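Local structure of capsid protein VP1 (Human polyomavirus 12, 6Y5Z) at residues P134-G139 against A172-L176. The protein probably builds the T=7 icosahedral capsid of the virus as disulfide-linked pentamers and takes part in attachment to the host cell. Residues are numbered along the deposited sequence.
Sequences PLDLQG and AKAKL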
ATOM      1  N   PRO D 134      33.142  -4.490  -6.412  1.00 16.30           N
ATOM      2  CA  PRO D 134      32.333  -3.322  -6.729  1.00 15.95           C
ATOM      3  C   PRO D 134      31.018  -3.706  -7.423  1.00 15.31           C
ATOM      4  O   PRO D 134      30.954  -4.694  -8.152  1.00 15.20           O
ATOM      5  CB  PRO D 134      33.236  -2.509  -7.663  1.00 17.17           C
ATOM      6  CG  PRO D 134      34.650  -2.969  -7.297  1.00 17.16           C
ATOM      7  CD  PRO D 134      34.502  -4.437  -6.976  1.00 16.92           C
ATOM      8  N   LEU D 135      29.995  -2.908  -7.166  1.00 15.53           N
ATOM      9  CA  LEU D 135      28.673  -3.053  -7.823  1.00 14.58           C
ATOM     10  C   LEU D 135      28.851  -2.919  -9.345  1.00 14.28           C
ATOM     11  O   LEU D 135      29.464  -1.945  -9.813  1.00 16.09           O
ATOM     12  CB  LEU D 135      27.721  -1.994  -7.252  1.00 15.02           C
ATOM     13  CG  LEU D 135      26.322  -1.956  -7.872  1.00 14.98           C
ATOM     14  CD1 LEU D 135      25.533  -3.173  -7.447  1.00 15.71           C
ATOM     15  CD2 LEU D 135      25.595  -0.686  -7.454  1.00 15.21           C
ATOM     16  N   ASP D 136      28.327  -3.875 -10.102  1.00 13.51           N
ATOM     17  CA  ASP D 136      28.298  -3.803 -11.585  1.00 13.89           C
ATOM     18  C   ASP D 136      27.164  -2.867 -12.017  1.00 14.10           C
ATOM     19  O   ASP D 136      26.030  -3.007 -11.470  1.00 13.74           O
ATOM     20  CB  ASP D 136      28.116  -5.182 -12.205  1.00 14.62           C
ATOM     21  CG  ASP D 136      29.279  -6.119 -11.930  1.00 16.66           C
ATOM     22  OD1 ASP D 136      30.417  -5.732 -12.285  1.00 17.83           O
ATOM     23  OD2 ASP D 136      29.050  -7.208 -11.346  1.00 16.18           O
ATOM     24  N   LEU D 137      27.458  -1.932 -12.919  1.00 14.46           N
ATOM     25  CA  LEU D 137      26.510  -0.906 -13.413  1.00 13.76           C
ATOM     26  C   LEU D 137      26.245  -1.121 -14.904  1.00 13.90           C
ATOM     27  O   LEU D 137      27.171  -1.473 -15.678  1.00 14.50           O
ATOM     28  CB  LEU D 137      27.066   0.500 -13.180  1.00 14.35           C
ATOM     29  CG  LEU D 137      27.349   0.885 -11.730  1.00 15.27           C
ATOM     30  CD1 LEU D 137      28.025   2.249 -11.674  1.00 16.55           C
ATOM     31  CD2 LEU D 137      26.068   0.885 -10.917  1.00 17.15           C
ATOM     32  N   GLN D 138      25.004  -0.859 -15.300  1.00 13.42           N
ATOM     33  CA  GLN D 138      24.549  -0.867 -16.699  1.00 13.81           C
ATOM     34  C   GLN D 138      24.148   0.566 -17.028  1.00 14.64           C
ATOM     35  O   GLN D 138      23.323   1.163 -16.285  1.00 14.99           O
ATOM     36  CB  GLN D 138      23.407  -1.855 -16.886  1.00 15.34           C
ATOM     37  CG  GLN D 138      22.659  -1.664 -18.200  1.00 14.97           C
ATOM     38  CD  GLN D 138      23.478  -2.041 -19.408  1.00 14.36           C
ATOM     39  OE1 GLN D 138      23.946  -3.170 -19.510  1.00 16.18           O
ATOM     40  NE2 GLN D 138      23.540  -1.135 -20.376  1.00 14.86           N
ATOM     41  N   GLY D 139      24.737   1.129 -18.076  1.00 13.68           N
ATOM     42  CA  GLY D 139      24.389   2.485 -18.503  1.00 14.66           C
ATOM     43  C   GLY D 139      23.066   2.533 -19.229  1.00 13.42           C
ATOM     44  O   GLY D 139      22.740   1.616 -19.976  1.00 14.51           O
ATOM     45  N   ALA D 172      27.445  -0.670 -22.555  1.00 17.11           N
ATOM     46  CA  ALA D 172      27.553   0.377 -21.513  1.00 16.57           C
ATOM     47  C   ALA D 172      27.704  -0.266 -20.135  1.00 17.05           C
ATOM     48  O   ALA D 172      26.746  -0.259 -19.343  1.00 17.84           O
ATOM     49  CB  ALA D 172      26.385   1.313 -21.584  1.00 15.56           C
ATOM     50  N   LYS D 173      28.858  -0.875 -19.883  1.00 16.06           N
ATOM     51  CA  LYS D 173      29.149  -1.589 -18.624  1.00 15.21           C
ATOM     52  C   LYS D 173      30.204  -0.821 -17.856  1.00 15.65           C
ATOM     53  O   LYS D 173      31.198  -0.382 -18.452  1.00 16.35           O
ATOM     54  CB  LYS D 173      29.656  -3.007 -18.867  1.00 15.97           C
ATOM     55  CG  LYS D 173      28.756  -3.890 -19.702  1.00 16.64           C
ATOM     56  CD  LYS D 173      27.424  -4.166 -19.028  1.00 16.09           C
ATOM     57  CE  LYS D 173      26.687  -5.309 -19.678  1.00 15.87           C
ATOM     58  NZ  LYS D 173      25.360  -5.561 -19.077  1.00 17.15           N
ATOM     59  N   ALA D 174      30.041  -0.732 -16.547  1.00 15.08           N
ATOM     60  CA  ALA D 174      31.049  -0.127 -15.661  1.00 15.19           C
ATOM     61  C   ALA D 174      30.926  -0.728 -14.261  1.00 16.02           C
ATOM     62  O   ALA D 174      30.018  -1.534 -14.009  1.00 14.81           O
ATOM     63  CB  ALA D 174      30.907   1.372 -15.642  1.00 14.98           C
ATOM     64  N   LYS D 175      31.900  -0.436 -13.419  1.00 17.23           N
ATOM     65  CA  LYS D 175      31.900  -0.822 -11.991  1.00 17.60           C
ATOM     66  C   LYS D 175      31.827   0.427 -11.128  1.00 17.42           C
ATOM     67  O   LYS D 175      32.470   1.426 -11.462  1.00 18.42           O
ATOM     68  CB  LYS D 175      33.155  -1.647 -11.705  1.00 19.03           C
ATOM     69  CG  LYS D 175      33.152  -2.993 -12.413  1.00 22.24           C
ATOM     70  CD  LYS D 175      34.412  -3.792 -12.304  1.00 24.38           C
ATOM     71  CE  LYS D 175      34.307  -5.042 -13.151  1.00 26.49           C
ATOM     72  NZ  LYS D 175      35.234  -6.107 -12.705  1.00 29.96           N
ATOM     73  N   LEU D 176      31.068   0.370 -10.027  1.00 16.42           N
ATOM     74  CA  LEU D 176      30.934   1.517  -9.113  1.00 15.43           C
ATOM     75  C   LEU D 176      32.191   1.566  -8.241  1.00 17.15           C
ATOM     76  O   LEU D 176      32.206   0.938  -7.170  1.00 17.41           O
ATOM     77  CB  LEU D 176      29.650   1.379  -8.296  1.00 15.74           C
ATOM     78  CG  LEU D 176      29.396   2.500  -7.288  1.00 15.87           C
ATOM     79  CD1 LEU D 176      29.539   3.877  -7.926  1.00 16.03           C
ATOM     80  CD2 LEU D 176      28.023   2.340  -6.646  1.00 16.47           C
TER
HETATM   81  O   HOH W   1      30.498  -0.624  -5.486  1.00 19.10           O
HETATM   82  O   HOH W   2      30.619  -4.843 -14.956  1.00 18.27           O
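P134 opens the pairing at its edge, its CB 3.6 Å from L176 O, just before strand 136-139 runs antiparallel to strand 173-175 (145° between directions, axes 4.6 Å apart at closest). At L135 the backbone is tied twice to L176: L176 N donates to L135 O (2.8 Å), and a water bridges L135 N and L176 O at 2.9 Å from each. Their side chains meet at CD2 to CD2, 4.0 Å, and both touch S241 of strand 237-250, which places this end against the large sheet of the VP1 jelly roll. D136 faces K175 as a non-hydrogen-bonded pair; D136 OD1 comes within 3.9 Å of K175 CG and takes a water at 2.8 Å, while OD2 accepts from the N194 backbone. L137 and A174 form the hydrogen-bonded pair, L137 N to A174 O at 2.8 Å and A174 N to L137 O at 3.1 Å. L137 CD1 packs 3.8 Å from L176 CB, and W187 of the third strand, 187-189, touches both L137 and A174. Across the non-hydrogen-bonded Q138–K173 pair, K173 NZ donates to Q138 OE1 (2.8 Å) and also forms a salt bridge with D190. G139 N closes the register on A172 O (2.8 Å, 175°). Near-linear backbone bonds thus fix two short strands joined by a long connection without helix or strand, with L137 and A174 on one face and D136, Q138, K173 and K175 on the other, where Q138 and D190 meet the K173 charge.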